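Local coordinates for protein putative methyltransferase (PDB 3LL7) that is of unconfirmed function but is probably a methyltransferase, carrying ferredoxin-like and THUMP-like regions in its C-terminal part, at residues A[287-298]-A[325-336]; A[386-394]-A[402-410]. All coordinates share one frame; numbering follows the deposited sequence.

Contact 1. Residues A[287-298]-A[325-336]; sequences TDSIDKYVYEPH and LYTSEAYESAFP
Tyr293, Val294 and Tyr295 pair with Ser328, Thr327 and Tyr326 as strands 293-297 and 325-328 run antiparallel, their axes 4.5 Å apart at closest and 153° apart in direction. Tyr293–Ser328 and Tyr295–Tyr326 are hydrogen-bonded pairs, with the non-hydrogen-bonded Val294–Thr327 between them. After Ser328 the chain loops back along the tyrosine side of the sheet to Pro336, whose O accepts a bond from His298 N at 3.2 Å. Residues 332-336 are modelled in two conformations, and their contacts here are those of one.

With CG anti to its carbonyl carbon (chi1 -57°), the Tyr295 ring packs against this returning loop, while its CB lies over the middle of the Phe335 ring, 3.5 Å from the centroid. The rings meet obliquely, planes at 44°. Glu332 N donates to Tyr295 OH at 2.9 Å. Nearby, Ser328 OG donates to Ala330 O at 2.6 Å. Tyr293 is sandwiched, with Tyr331 CB over one ring face and CG of its neighbour Lys292 over the other.

Thr327 OG1, on the face of Val294, donates to Tyr293 O at 2.7 Å and accepts from Asp291 N at 2.9 Å. Ser328 N reaches the same Tyr293 O from the opposite face of its plane. Lys292 N meets Glu329 OE1 from above the carboxylate plane.

Thr327 OG1 thus reinforces the strand pairing, while the Ser328 and Tyr295 hydroxyls bond the loop backbone. Asp291 OD1 lies 3.6 Å from Glu329 OE1, which may raise the cost of carrying both charges; a weak, long ion pair of Asp291 with Arg317 may offset part of it.

Contact 2. Residues A[386-394]-A[402-410]; sequences GGEKTLMGT and VLLLLRKAE
Met392, present as selenomethionine, lies diagonally across from Leu406, its CB 3.8 Å from Leu406 CD1, on the face that also carries Thr390, Thr394, Val402 and Leu404. Further along that face Thr394 and Val402 run side by side and point the same way, with their CG2 atoms 3.7 Å apart. Thr394 CG2 also touches Leu404 CD1, crossing that side chain at a slant. The threonine has OG1 opposite its own backbone N (chi1 -168°), an arrangement that offers the methyl to Val402 and lets the hydroxyl bond to Arg368 O in the adjoining strand.

The other face carries Leu391, Leu403 and Leu405, with Lys389 and Arg407 at one end. Leu391 meets Leu405 obliquely through one methyl each, CD2 to CD1 at 3.9 Å. Leu403 bends its CD2 over the bare Gly393 CA, 3.8 Å away. Lys389 and Arg407 lie alongside each other, aliphatic parts in contact at Lys389 CD and Arg407 CB, and both end on the carboxylate of Glu343, which probably offsets their like charges.

At the open end of the pair Lys408, extended beyond CG, brings NZ to the syn side of Glu388 OE1 in a 2.6 Å salt bridge. A water accepts from Lys408 N and donates to Glu388 O, joining the backbones where direct pairing has stopped.

Six backbone hydrogen bonds, two each at Thr390–Leu406, Met392–Leu404 and Thr394–Val402, join the strands, whose N-to-C directions are 157° apart. This is an antiparallel beta hairpin, strands 389-395 and 401-408, inside a mixed sheet: strand 364-368 flanks its first arm and strand 337-347 its second, in the THUMP-like part of the protein.

In the fold
Contacts 1 and 2 belong to one seven-stranded sheet, their centres 13 Å apart, with strand 337-347 running between strands 293-297 and 401-408. They also touch directly. Leu325 CD1 of contact 1 packs 3.7 Å from Met392 CG and 3.5 Å from Thr394 OG1, and Glu296 CD lies 3.8 Å from Met392 CE. Glu296 forms salt bridges with Arg338 and Arg368, tying contact 1 to two further strands of the sheet. The centres of the contacts lie about 26 and 27 Å from the centre of the chain, apart from the ten-stranded sheet. A formic acid molecule, probably from the crystallisation liquor, lies about 3 Å from the His298 side chain.

Contact 1. Residues A[287-298]-A[325-336]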
loop_
_atom_site.group_PDB
_atom_site.type_symbol
_atom_site.label_atom_id
_atom_site.label_comp_id
_atom_site.label_asym_id
_atom_site.label_seq_id
_atom_site.Cartn_x
_atom_site.Cartn_y
_atom_site.Cartn_z
ATOM N N THR A 287 14.053 27.643 8.268
ATOM C CA THR A 287 13.595 29.011 8.169
ATOM C C THR A 287 12.723 29.453 9.350
ATOM O O THR A 287 11.856 28.702 9.816
ATOM C CB THR A 287 12.900 29.266 6.804
ATOM O OG1 THR A 287 12.568 30.657 6.715
ATOM C CG2 THR A 287 11.612 28.396 6.615
ATOM N N ASP A 288 12.992 30.661 9.831
ATOM C CA ASP A 288 12.199 31.276 10.867
ATOM C C ASP A 288 10.958 31.903 10.275
ATOM O O ASP A 288 9.999 32.217 11.004
ATOM C CB ASP A 288 13.000 32.370 11.571
ATOM C CG ASP A 288 14.035 31.818 12.511
ATOM O OD1 ASP A 288 13.914 30.644 12.873
ATOM O OD2 ASP A 288 14.970 32.557 12.900
ATOM N N SER A 289 10.982 32.097 8.952
ATOM C CA SER A 289 9.937 32.856 8.271
ATOM C C SER A 289 9.333 32.068 7.110
ATOM O O SER A 289 9.977 31.184 6.516
ATOM C CB SER A 289 10.476 34.211 7.781
ATOM O OG SER A 289 11.544 33.993 6.876
ATOM N N ILE A 290 8.079 32.388 6.807
ATOM C CA ILE A 290 7.337 31.674 5.780
ATOM C C ILE A 290 7.475 32.402 4.465
ATOM O O ILE A 290 7.577 33.629 4.438
ATOM C CB ILE A 290 5.824 31.483 6.210
ATOM C CG1 ILE A 290 5.156 30.282 5.501
ATOM C CG2 ILE A 290 5.020 32.746 5.995
ATOM C CD1 ILE A 290 5.762 28.891 5.880
ATOM N N ASP A 291 7.474 31.652 3.371
ATOM C CA ASP A 291 7.513 32.236 2.043
ATOM C C ASP A 291 6.144 32.059 1.356
ATOM O O ASP A 291 5.176 31.559 1.953
ATOM C CB ASP A 291 8.653 31.620 1.188
ATOM C CG ASP A 291 10.039 32.141 1.544
ATOM O OD1 ASP A 291 10.187 33.345 1.787
ATOM O OD2 ASP A 291 11.021 31.342 1.503
ATOM N N LYS A 292 6.079 32.449 0.097
ATOM C CA LYS A 292 4.824 32.510 -0.649
ATOM C C LYS A 292 4.189 31.151 -0.842
ATOM O O LYS A 292 2.976 31.016 -0.764
ATOM C CB LYS A 292 5.097 33.079 -2.049
ATOM C CG LYS A 292 3.834 33.305 -2.874
ATOM C CD LYS A 292 4.132 34.029 -4.203
ATOM C CE LYS A 292 2.845 34.221 -4.976
ATOM N NZ LYS A 292 3.133 34.180 -6.444
ATOM N N TYR A 293 5.007 30.165 -1.196
ATOM C CA TYR A 293 4.504 28.797 -1.416
ATOM C C TYR A 293 4.813 27.871 -0.252
ATOM O O TYR A 293 5.888 27.941 0.377
ATOM C CB TYR A 293 5.058 28.251 -2.762
ATOM C CG TYR A 293 4.548 29.069 -3.937
ATOM C CD1 TYR A 293 3.259 28.877 -4.418
ATOM C CD2 TYR A 293 5.353 30.051 -4.558
ATOM C CE1 TYR A 293 2.760 29.645 -5.495
ATOM C CE2 TYR A 293 4.858 30.826 -5.648
ATOM C CZ TYR A 293 3.573 30.599 -6.102
ATOM O OH TYR A 293 3.060 31.339 -7.158
ATOM N N VAL A 294 3.832 27.025 0.064
ATOM C CA VAL A 294 3.968 26.056 1.129
ATOM C C VAL A 294 3.718 24.650 0.596
ATOM O O VAL A 294 2.766 24.428 -0.146
ATOM C CB VAL A 294 3.050 26.417 2.344
ATOM C CG1 VAL A 294 3.161 25.381 3.425
ATOM C CG2 VAL A 294 3.482 27.768 2.903
ATOM N N TYR A 295 4.588 23.717 0.986
ATOM C CA TYR A 295 4.578 22.362 0.420
ATOM C C TYR A 295 4.474 21.295 1.489
ATOM O O TYR A 295 5.253 21.289 2.448
ATOM C CB TYR A 295 5.878 22.112 -0.317
ATOM C CG TYR A 295 6.144 23.128 -1.420
ATOM C CD1 TYR A 295 5.691 22.914 -2.704
ATOM C CD2 TYR A 295 6.855 24.328 -1.142
ATOM C CE1 TYR A 295 5.956 23.863 -3.729
ATOM C CE2 TYR A 295 7.110 25.259 -2.120
ATOM C CZ TYR A 295 6.682 25.022 -3.423
ATOM O OH TYR A 295 6.941 25.959 -4.402
ATOM N N GLU A 296 3.508 20.395 1.309
ATOM C CA GLU A 296 3.307 19.285 2.284
ATOM C C GLU A 296 3.555 17.937 1.601
ATOM O O GLU A 296 2.797 17.562 0.701
ATOM C CB GLU A 296 1.868 19.279 2.856
ATOM C CG GLU A 296 1.697 18.272 4.018
ATOM C CD GLU A 296 0.260 18.223 4.574
ATOM O OE1 GLU A 296 -0.683 18.643 3.882
ATOM O OE2 GLU A 296 0.079 17.759 5.721
ATOM N N PRO A 297 4.581 17.195 2.045
ATOM C CA PRO A 297 4.960 15.942 1.347
ATOM C C PRO A 297 3.928 14.835 1.597
ATOM O O PRO A 297 3.292 14.783 2.686
ATOM C CB PRO A 297 6.309 15.563 1.990
ATOM C CG PRO A 297 6.222 16.135 3.349
ATOM C CD PRO A 297 5.511 17.505 3.134
ATOM N N HIS A 298 3.782 13.957 0.603
ATOM C CA HIS A 298 2.844 12.827 0.716
ATOM C C HIS A 298 3.328 11.761 1.702
ATOM O O HIS A 298 4.472 11.794 2.176
ATOM C CB HIS A 298 2.466 12.257 -0.647
ATOM C CG HIS A 298 3.615 11.716 -1.446
ATOM N ND1 HIS A 298 4.405 10.667 -1.022
ATOM C CD2 HIS A 298 4.052 12.037 -2.686
ATOM C CE1 HIS A 298 5.297 10.384 -1.959
ATOM N NE2 HIS A 298 5.101 11.200 -2.978
ATOM N N LEU A 325 7.221 20.221 6.541
ATOM C CA LEU A 325 6.670 21.158 5.586
ATOM C C LEU A 325 7.804 22.000 5.049
ATOM O O LEU A 325 8.809 22.239 5.733
ATOM C CB LEU A 325 5.700 22.158 6.282
ATOM C CG LEU A 325 4.400 21.583 6.810
ATOM C CD1 LEU A 325 3.718 22.767 7.597
ATOM C CD2 LEU A 325 3.509 21.130 5.625
ATOM N N TYR A 326 7.589 22.502 3.854
ATOM C CA TYR A 326 8.583 23.273 3.117
ATOM C C TYR A 326 7.978 24.567 2.640
ATOM O O TYR A 326 6.747 24.678 2.521
ATOM C CB TYR A 326 9.101 22.474 1.913
ATOM C CG TYR A 326 9.556 21.108 2.312
ATOM C CD1 TYR A 326 10.873 20.875 2.749
ATOM C CD2 TYR A 326 8.655 20.052 2.301
ATOM C CE1 TYR A 326 11.284 19.584 3.132
ATOM C CE2 TYR A 326 9.045 18.768 2.685
ATOM C CZ TYR A 326 10.343 18.545 3.102
ATOM O OH TYR A 326 10.718 17.278 3.473
ATOM N N THR A 327 8.852 25.516 2.289
ATOM C CA THR A 327 8.394 26.788 1.759
ATOM C C THR A 327 9.414 27.354 0.750
ATOM O O THR A 327 10.605 27.039 0.816
ATOM C CB THR A 327 8.102 27.806 2.904
ATOM O OG1 THR A 327 7.389 28.921 2.366
ATOM C CG2 THR A 327 9.390 28.301 3.561
ATOM N N SER A 328 8.941 28.185 -0.163
ATOM C CA SER A 328 9.838 28.851 -1.122
ATOM C C SER A 328 9.126 30.031 -1.730
ATOM O O SER A 328 7.896 30.084 -1.744
ATOM C CB SER A 328 10.260 27.868 -2.226
ATOM O OG SER A 328 9.163 27.626 -3.103
ATOM N N GLU A 329 9.900 30.988 -2.234
ATOM C CA GLU A 329 9.340 32.156 -2.848
ATOM C C GLU A 329 8.906 31.846 -4.287
ATOM O O GLU A 329 7.917 32.384 -4.777
ATOM C CB GLU A 329 10.357 33.313 -2.769
ATOM C CG GLU A 329 9.786 34.734 -2.923
ATOM C CD GLU A 329 8.555 35.093 -2.056
ATOM O OE1 GLU A 329 8.246 34.449 -1.001
ATOM O OE2 GLU A 329 7.894 36.086 -2.446
ATOM N N ALA A 330 9.617 30.941 -4.940
ATOM C CA ALA A 330 9.273 30.562 -6.308
ATOM C C ALA A 330 8.431 29.290 -6.344
ATOM O O ALA A 330 8.559 28.422 -5.507
ATOM C CB ALA A 330 10.548 30.401 -7.164
ATOM N N TYR A 331 7.545 29.217 -7.327
ATOM C CA TYR A 331 6.654 28.080 -7.494
ATOM C C TYR A 331 7.396 26.846 -8.014
ATOM O O TYR A 331 8.032 26.885 -9.073
ATOM C CB TYR A 331 5.493 28.494 -8.420
ATOM C CG TYR A 331 4.458 27.415 -8.673
ATOM C CD1 TYR A 331 3.704 26.876 -7.625
ATOM C CD2 TYR A 331 4.221 26.946 -9.969
ATOM C CE1 TYR A 331 2.756 25.887 -7.856
ATOM C CE2 TYR A 331 3.270 25.963 -10.213
ATOM C CZ TYR A 331 2.543 25.437 -9.150
ATOM O OH TYR A 331 1.608 24.457 -9.389
ATOM N N GLU A 332 7.331 25.785 -7.232
ATOM C CA GLU A 332 7.736 24.483 -7.684
ATOM C C GLU A 332 6.454 23.863 -8.219
ATOM O O GLU A 332 5.482 23.718 -7.475
ATOM C CB GLU A 332 8.285 23.681 -6.520
ATOM C CG GLU A 332 8.800 22.330 -6.921
ATOM C CD GLU A 332 9.464 22.383 -8.287
ATOM O OE1 GLU A 332 9.023 21.659 -9.210
ATOM O OE2 GLU A 332 10.414 23.173 -8.436
ATOM N N SER A 333 6.439 23.510 -9.503
ATOM C CA SER A 333 5.212 23.033 -10.134
ATOM C C SER A 333 4.968 21.538 -10.016
ATOM O O SER A 333 3.873 21.065 -10.302
ATOM C CB SER A 333 5.150 23.470 -11.611
ATOM O OG SER A 333 6.294 23.052 -12.318
ATOM N N ALA A 334 5.973 20.779 -9.606
ATOM C CA ALA A 334 5.824 19.334 -9.636
ATOM C C ALA A 334 6.002 18.735 -8.268
ATOM O O ALA A 334 6.467 17.616 -8.149
ATOM C CB ALA A 334 6.822 18.711 -10.628
ATOM N N PHE A 335 5.625 19.476 -7.226
ATOM C CA PHE A 335 5.896 19.001 -5.886
ATOM C C PHE A 335 5.133 17.716 -5.561
ATOM O O PHE A 335 3.928 17.627 -5.819
ATOM C CB PHE A 335 5.615 20.069 -4.813
ATOM C CG PHE A 335 5.937 19.600 -3.434
ATOM C CD1 PHE A 335 7.223 19.746 -2.914
ATOM C CD2 PHE A 335 4.970 18.962 -2.669
ATOM C CE1 PHE A 335 7.541 19.267 -1.646
ATOM C CE2 PHE A 335 5.273 18.486 -1.398
ATOM C CZ PHE A 335 6.555 18.633 -0.885
ATOM N N PRO A 336 5.849 16.725 -4.994
ATOM C CA PRO A 336 5.396 15.418 -4.474
ATOM C C PRO A 336 4.633 15.527 -3.156
ATOM O O PRO A 336 5.134 15.165 -2.093
ATOM C CB PRO A 336 6.700 14.701 -4.176
ATOM C CG PRO A 336 7.642 15.815 -3.820
ATOM C CD PRO A 336 7.303 16.902 -4.794
HETATM O O HOH W 1 12.986 30.580 -1.234
#

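Contact 2. Residues A[386-394]-A[402-410]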
loop_
_atom_site.group_PDB
_atom_site.type_symbol
_atom_site.label_atom_id
_atom_site.label_comp_id
_atom_site.label_asym_id
_atom_site.label_seq_id
_atom_site.Cartn_x
_atom_site.Cartn_y
_atom_site.Cartn_z
ATOM N N GLY A 386 -15.035 22.141 5.490
ATOM C CA GLY A 386 -15.396 22.439 4.123
ATOM C C GLY A 386 -14.642 23.641 3.598
ATOM O O GLY A 386 -13.780 24.230 4.287
ATOM N N GLY A 387 -14.960 23.969 2.357
ATOM C CA GLY A 387 -14.328 25.069 1.655
ATOM C C GLY A 387 -13.013 24.652 1.032
ATOM O O GLY A 387 -12.637 23.495 1.052
ATOM N N GLU A 388 -12.304 25.631 0.494
ATOM C CA GLU A 388 -11.104 25.371 -0.276
ATOM C C GLU A 388 -9.822 25.717 0.477
ATOM O O GLU A 388 -8.742 25.443 -0.014
ATOM C CB GLU A 388 -11.155 26.178 -1.581
ATOM C CG GLU A 388 -12.288 25.764 -2.521
ATOM C CD GLU A 388 -12.199 24.305 -2.928
ATOM O OE1 GLU A 388 -11.085 23.839 -3.264
ATOM O OE2 GLU A 388 -13.254 23.629 -2.924
ATOM N N LYS A 389 -9.946 26.317 1.654
ATOM C CA LYS A 389 -8.782 26.767 2.417
ATOM C C LYS A 389 -8.364 25.722 3.444
ATOM O O LYS A 389 -9.171 24.884 3.861
ATOM C CB LYS A 389 -9.099 28.074 3.163
ATOM C CG LYS A 389 -9.672 29.226 2.317
ATOM C CD LYS A 389 -8.720 29.710 1.258
ATOM C CE LYS A 389 -9.284 30.926 0.476
ATOM N NZ LYS A 389 -9.230 32.204 1.243
ATOM N N THR A 390 -7.123 25.814 3.897
ATOM C CA THR A 390 -6.594 24.948 4.943
ATOM C C THR A 390 -5.948 25.797 6.028
ATOM O O THR A 390 -5.198 26.729 5.720
ATOM C CB THR A 390 -5.548 23.991 4.370
ATOM O OG1 THR A 390 -6.188 23.125 3.432
ATOM C CG2 THR A 390 -4.873 23.128 5.468
ATOM N N LEU A 391 -6.235 25.460 7.298
ATOM C CA LEU A 391 -5.492 26.029 8.428
ATOM C C LEU A 391 -4.486 24.974 8.846
ATOM O O LEU A 391 -4.866 23.819 9.068
ATOM C CB LEU A 391 -6.434 26.379 9.576
ATOM C CG LEU A 391 -7.149 27.726 9.517
ATOM C CD1 LEU A 391 -8.326 27.755 10.548
ATOM C CD2 LEU A 391 -6.090 28.835 9.791
HETATM N N MSE A 392 -3.213 25.358 8.911
HETATM C CA MSE A 392 -2.115 24.421 9.175
HETATM C C MSE A 392 -1.393 24.818 10.460
HETATM O O MSE A 392 -0.822 25.915 10.569
HETATM C CB MSE A 392 -1.111 24.410 7.986
HETATM C CG MSE A 392 0.210 23.660 8.294
HETATM SE SE MSE A 392 -0.022 21.747 8.236
HETATM C CE MSE A 392 -0.349 21.519 6.358
ATOM N N GLY A 393 -1.379 23.941 11.445
ATOM C CA GLY A 393 -0.607 24.250 12.670
ATOM C C GLY A 393 0.786 23.663 12.505
ATOM O O GLY A 393 0.914 22.508 12.147
ATOM N N THR A 394 1.816 24.449 12.790
ATOM C CA THR A 394 3.188 23.990 12.609
ATOM C C THR A 394 4.127 24.823 13.470
ATOM O O THR A 394 3.659 25.691 14.227
ATOM C CB THR A 394 3.572 23.980 11.096
ATOM O OG1 THR A 394 4.812 23.262 10.893
ATOM C CG2 THR A 394 3.673 25.386 10.534
ATOM N N VAL A 402 2.910 28.397 15.010
ATOM C CA VAL A 402 2.143 29.291 14.138
ATOM C C VAL A 402 0.978 28.541 13.544
ATOM O O VAL A 402 0.999 27.303 13.460
ATOM C CB VAL A 402 3.028 29.850 12.964
ATOM C CG1 VAL A 402 4.163 30.721 13.521
ATOM C CG2 VAL A 402 3.608 28.706 12.067
ATOM N N LEU A 403 -0.015 29.303 13.089
ATOM C CA LEU A 403 -1.067 28.784 12.211
ATOM C C LEU A 403 -0.906 29.437 10.858
ATOM O O LEU A 403 -0.705 30.676 10.753
ATOM C CB LEU A 403 -2.484 29.124 12.776
ATOM C CG LEU A 403 -2.821 28.297 14.042
ATOM C CD1 LEU A 403 -4.029 28.884 14.781
ATOM C CD2 LEU A 403 -3.152 26.890 13.626
ATOM N N LEU A 404 -0.959 28.609 9.818
ATOM C CA LEU A 404 -0.936 29.141 8.441
ATOM C C LEU A 404 -2.303 28.986 7.826
ATOM O O LEU A 404 -2.909 27.906 7.891
ATOM C CB LEU A 404 0.086 28.381 7.574
ATOM C CG LEU A 404 1.487 28.102 8.167
ATOM C CD1 LEU A 404 2.316 27.293 7.127
ATOM C CD2 LEU A 404 2.175 29.449 8.495
ATOM N N LEU A 405 -2.770 30.070 7.208
ATOM C CA LEU A 405 -3.966 30.037 6.353
ATOM C C LEU A 405 -3.490 29.884 4.917
ATOM O O LEU A 405 -2.724 30.708 4.428
ATOM C CB LEU A 405 -4.810 31.318 6.518
ATOM C CG LEU A 405 -6.102 31.261 5.670
ATOM C CD1 LEU A 405 -7.000 30.126 6.242
ATOM C CD2 LEU A 405 -6.837 32.607 5.735
ATOM N N LEU A 406 -3.915 28.779 4.288
ATOM C CA LEU A 406 -3.396 28.332 2.983
ATOM C C LEU A 406 -4.543 28.153 2.002
ATOM O O LEU A 406 -5.626 27.755 2.403
ATOM C CB LEU A 406 -2.693 26.959 3.157
ATOM C CG LEU A 406 -1.567 26.915 4.210
ATOM C CD1 LEU A 406 -1.046 25.491 4.343
ATOM C CD2 LEU A 406 -0.459 27.888 3.806
ATOM N N ARG A 407 -4.311 28.431 0.722
ATOM C CA ARG A 407 -5.198 27.954 -0.340
ATOM C C ARG A 407 -4.403 27.040 -1.284
ATOM O O ARG A 407 -3.201 27.156 -1.359
ATOM C CB ARG A 407 -5.850 29.117 -1.105
ATOM C CG ARG A 407 -4.939 29.906 -1.987
ATOM C CD ARG A 407 -5.762 30.826 -2.917
ATOM N NE ARG A 407 -4.860 31.482 -3.849
ATOM C CZ ARG A 407 -4.181 32.595 -3.582
ATOM N NH1 ARG A 407 -3.362 33.118 -4.502
ATOM N NH2 ARG A 407 -4.317 33.192 -2.397
ATOM N N LYS A 408 -5.069 26.132 -1.996
ATOM C CA LYS A 408 -4.386 25.288 -2.997
ATOM C C LYS A 408 -3.676 26.109 -4.068
ATOM O O LYS A 408 -4.176 27.140 -4.492
ATOM C CB LYS A 408 -5.367 24.363 -3.705
ATOM C CG LYS A 408 -6.132 23.463 -2.761
ATOM C CD LYS A 408 -7.384 22.985 -3.500
ATOM C CE LYS A 408 -8.227 22.073 -2.620
ATOM N NZ LYS A 408 -9.485 21.791 -3.362
ATOM N N ALA A 409 -2.521 25.639 -4.505
ATOM C CA ALA A 409 -1.763 26.336 -5.523
ATOM C C ALA A 409 -2.373 26.188 -6.935
ATOM O O ALA A 409 -2.175 27.069 -7.781
ATOM C CB ALA A 409 -0.311 25.888 -5.497
ATOM N N GLU A 410 -3.129 25.122 -7.210
ATOM C CA GLU A 410 -3.821 25.041 -8.536
ATOM C C GLU A 410 -5.315 24.641 -8.505
ATOM O O GLU A 410 -6.153 25.313 -7.871
ATOM C CB GLU A 410 -3.027 24.155 -9.541
HETATM O O HOH W 2 -7.846 26.211 -2.238
#